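Local structure of serine acetyltransferase (Entamoeba histolytica, 3P47) at residues A[186-191]-A[204-209]. The protein probably transfers an acetyl group to the hydroxyl of L-serine, a step of cysteine biosynthesis, and binds L-cysteine. Sequence-based numbering, arbitrary orientation.
With CYS (cysteine), chain B.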
ATOM      1  N   VAL A 186      -4.094   6.995  -5.486  1.00 16.32           N
ATOM      2  CA  VAL A 186      -5.344   7.645  -5.903  1.00 16.98           C
ATOM      3  C   VAL A 186      -6.156   8.013  -4.677  1.00 16.01           C
ATOM      4  O   VAL A 186      -6.293   7.198  -3.778  1.00 15.80           O
ATOM      5  CB  VAL A 186      -6.167   6.747  -6.861  1.00 15.03           C
ATOM      6  CG1 VAL A 186      -7.621   7.255  -7.017  1.00 17.78           C
ATOM      7  CG2 VAL A 186      -5.492   6.735  -8.219  1.00 18.23           C
ATOM      8  N   VAL A 187      -6.660   9.248  -4.610  1.00 16.50           N
ATOM      9  CA  VAL A 187      -7.525   9.649  -3.508  1.00 16.62           C
ATOM     10  C   VAL A 187      -8.781  10.280  -4.106  1.00 17.88           C
ATOM     11  O   VAL A 187      -8.676  11.224  -4.903  1.00 17.45           O
ATOM     12  CB  VAL A 187      -6.815  10.642  -2.571  1.00 18.09           C
ATOM     13  CG1 VAL A 187      -7.790  11.220  -1.582  1.00 18.38           C
ATOM     14  CG2 VAL A 187      -5.618   9.938  -1.807  1.00 14.78           C
ATOM     15  N   ILE A 188      -9.955   9.775  -3.720  1.00 17.16           N
ATOM     16  CA  ILE A 188     -11.217  10.330  -4.238  1.00 18.32           C
ATOM     17  C   ILE A 188     -12.128  10.636  -3.042  1.00 17.87           C
ATOM     18  O   ILE A 188     -12.490   9.754  -2.295  1.00 19.59           O
ATOM     19  CB  ILE A 188     -11.903   9.365  -5.229  1.00 17.22           C
ATOM     20  CG1 ILE A 188     -11.015   9.073  -6.490  1.00 19.03           C
ATOM     21  CG2 ILE A 188     -13.315   9.932  -5.618  1.00 17.47           C
ATOM     22  CD1 ILE A 188     -11.637   7.908  -7.391  1.00 20.53           C
ATOM     23  N   GLY A 189     -12.479  11.909  -2.873  1.00 19.77           N
ATOM     24  CA  GLY A 189     -13.136  12.370  -1.661  1.00 19.56           C
ATOM     25  C   GLY A 189     -14.630  12.128  -1.522  1.00 20.04           C
ATOM     26  O   GLY A 189     -15.347  11.832  -2.472  1.00 19.56           O
ATOM     27  N   GLU A 190     -15.074  12.268  -0.276  1.00 19.82           N
ATOM     28  CA  GLU A 190     -16.460  12.105   0.148  1.00 20.06           C
ATOM     29  C   GLU A 190     -17.503  12.754  -0.771  1.00 19.86           C
ATOM     30  O   GLU A 190     -18.577  12.211  -0.951  1.00 20.81           O
ATOM     31  CB  GLU A 190     -16.621  12.669   1.575  1.00 20.03           C
ATOM     32  CG  GLU A 190     -18.055  12.457   2.120  1.00 22.11           C
ATOM     33  CD  GLU A 190     -18.181  12.698   3.627  1.00 24.07           C
ATOM     34  OE1 GLU A 190     -19.137  12.178   4.234  1.00 19.92           O
ATOM     35  OE2 GLU A 190     -17.335  13.391   4.188  1.00 21.63           O
ATOM     36  N   THR A 191     -17.197  13.924  -1.304  1.00 20.97           N
ATOM     37  CA  THR A 191     -18.170  14.629  -2.100  1.00 21.48           C
ATOM     38  C   THR A 191     -17.805  14.727  -3.553  1.00 22.38           C
ATOM     39  O   THR A 191     -18.459  15.439  -4.310  1.00 22.81           O
ATOM     40  CB  THR A 191     -18.543  16.017  -1.508  1.00 21.78           C
ATOM     41  OG1 THR A 191     -17.420  16.891  -1.577  1.00 21.13           O
ATOM     42  CG2 THR A 191     -18.981  15.839  -0.080  1.00 21.57           C
ATOM     43  N   VAL A 204      -3.280  10.160  -8.483  1.00 18.52           N
ATOM     44  CA  VAL A 204      -4.267  11.205  -8.768  1.00 18.21           C
ATOM     45  C   VAL A 204      -5.115  11.508  -7.525  1.00 18.42           C
ATOM     46  O   VAL A 204      -5.619  10.592  -6.859  1.00 17.68           O
ATOM     47  CB  VAL A 204      -5.185  10.791  -9.942  1.00 19.35           C
ATOM     48  CG1 VAL A 204      -6.469  11.610  -9.966  1.00 17.87           C
ATOM     49  CG2 VAL A 204      -4.458  10.884 -11.279  1.00 18.68           C
ATOM     50  N   THR A 205      -5.319  12.782  -7.238  1.00 18.13           N
ATOM     51  CA  THR A 205      -6.254  13.187  -6.175  1.00 19.20           C
ATOM     52  C   THR A 205      -7.421  13.928  -6.814  1.00 20.23           C
ATOM     53  O   THR A 205      -7.199  14.846  -7.601  1.00 21.76           O
ATOM     54  CB  THR A 205      -5.587  14.124  -5.115  1.00 19.62           C
ATOM     55  OG1 THR A 205      -4.696  13.365  -4.272  1.00 18.46           O
ATOM     56  CG2 THR A 205      -6.662  14.764  -4.189  1.00 20.19           C
ATOM     57  N   LEU A 206      -8.636  13.523  -6.453  1.00 20.22           N
ATOM     58  CA  LEU A 206      -9.851  14.308  -6.735  1.00 21.83           C
ATOM     59  C   LEU A 206     -10.355  14.598  -5.336  1.00 21.47           C
ATOM     60  O   LEU A 206     -11.067  13.791  -4.731  1.00 20.35           O
ATOM     61  CB  LEU A 206     -10.851  13.450  -7.526  1.00 22.79           C
ATOM     62  CG  LEU A 206     -10.498  13.224  -9.003  1.00 23.91           C
ATOM     63  CD1 LEU A 206     -11.400  12.205  -9.672  1.00 25.96           C
ATOM     64  CD2 LEU A 206     -10.594  14.556  -9.773  1.00 25.96           C
ATOM     65  N   GLY A 207      -9.918  15.720  -4.781  1.00 21.14           N
ATOM     66  CA  GLY A 207      -9.962  15.832  -3.330  1.00 22.13           C
ATOM     67  C   GLY A 207      -9.978  17.256  -2.872  1.00 22.23           C
ATOM     68  O   GLY A 207     -10.498  18.112  -3.566  1.00 20.99           O
ATOM     69  N   ALA A 208      -9.441  17.478  -1.672  1.00 23.16           N
ATOM     70  CA  ALA A 208      -9.351  18.809  -1.100  1.00 24.39           C
ATOM     71  C   ALA A 208      -8.175  18.811  -0.126  1.00 25.45           C
ATOM     72  O   ALA A 208      -7.767  17.747   0.390  1.00 25.14           O
ATOM     73  CB  ALA A 208     -10.650  19.165  -0.355  1.00 23.58           C
ATOM     74  N   MET A 209      -7.656  20.007   0.119  1.00 26.69           N
ATOM     75  CA  MET A 209      -6.659  20.254   1.154  1.00 28.63           C
ATOM     76  C   MET A 209      -7.198  21.333   2.086  1.00 28.98           C
ATOM     77  O   MET A 209      -7.859  22.256   1.631  1.00 29.88           O
ATOM     78  CB  MET A 209      -5.436  20.869   0.527  1.00 29.73           C
ATOM     79  CG  MET A 209      -4.659  20.043  -0.400  1.00 33.71           C
ATOM     80  SD  MET A 209      -3.152  20.989  -0.596  1.00 35.24           S
ATOM     81  CE  MET A 209      -3.679  22.491  -1.437  1.00 36.33           C
TER
HETATM   82  N   CYS B 314     -10.183  14.287   4.214  1.00 21.30           N
HETATM   83  CA  CYS B 314     -10.378  15.708   3.796  1.00 25.12           C
HETATM   84  C   CYS B 314     -11.820  15.966   3.321  1.00 23.40           C
HETATM   85  O   CYS B 314     -12.130  17.034   2.848  1.00 25.10           O
HETATM   86  CB  CYS B 314      -9.394  16.023   2.676  1.00 25.21           C
HETATM   87  SG  CYS B 314      -9.903  15.128   1.277  1.00 35.08           S
HETATM   88  OXT CYS B 314     -12.687  15.106   3.382  1.00 23.37           O
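V187 lies alongside T205, its CB 3.8 Å from the threonine OG1, on the same face of two adjacent parallel strands. That hydroxyl stands beside its own backbone N (chi1 -73°), and its hydrogen-bonding partner is Q202 of the second subunit; V187 packs on H182 of that subunit, so this face belongs to the subunit interface. The other face carries I188 and L206, which meet more loosely, CG1 to CD1 4.5 Å. Both touch I194, and L206 also reaches I234, in the interior of the coil. Between the two faces, three backbone hydrogen bonds join the strands in parallel register. V187 spends both backbone polar groups on the neighbouring strand: its N donates to V204 O (2.8 Å), and its O accepts from L206 N (2.8 Å) in a nearly straight bond, 170° at the hydrogen. G189 N closes the series on L206 O at 3.0 Å. Beyond it the two segments part around the bound cysteine, whose CB lies 3.3 Å from A208 O, while E190 forms a salt bridge with R224, which hydrogen-bonds to that cysteine. Such stacking of successive turns is the principle of the left-handed parallel beta-helix of hexapeptide-repeat transferases. Here 187-188 and 205-207 are neighbouring, non-edge strands of one sheet, flanked by 167-168 beyond the first and 239-241 beyond the second.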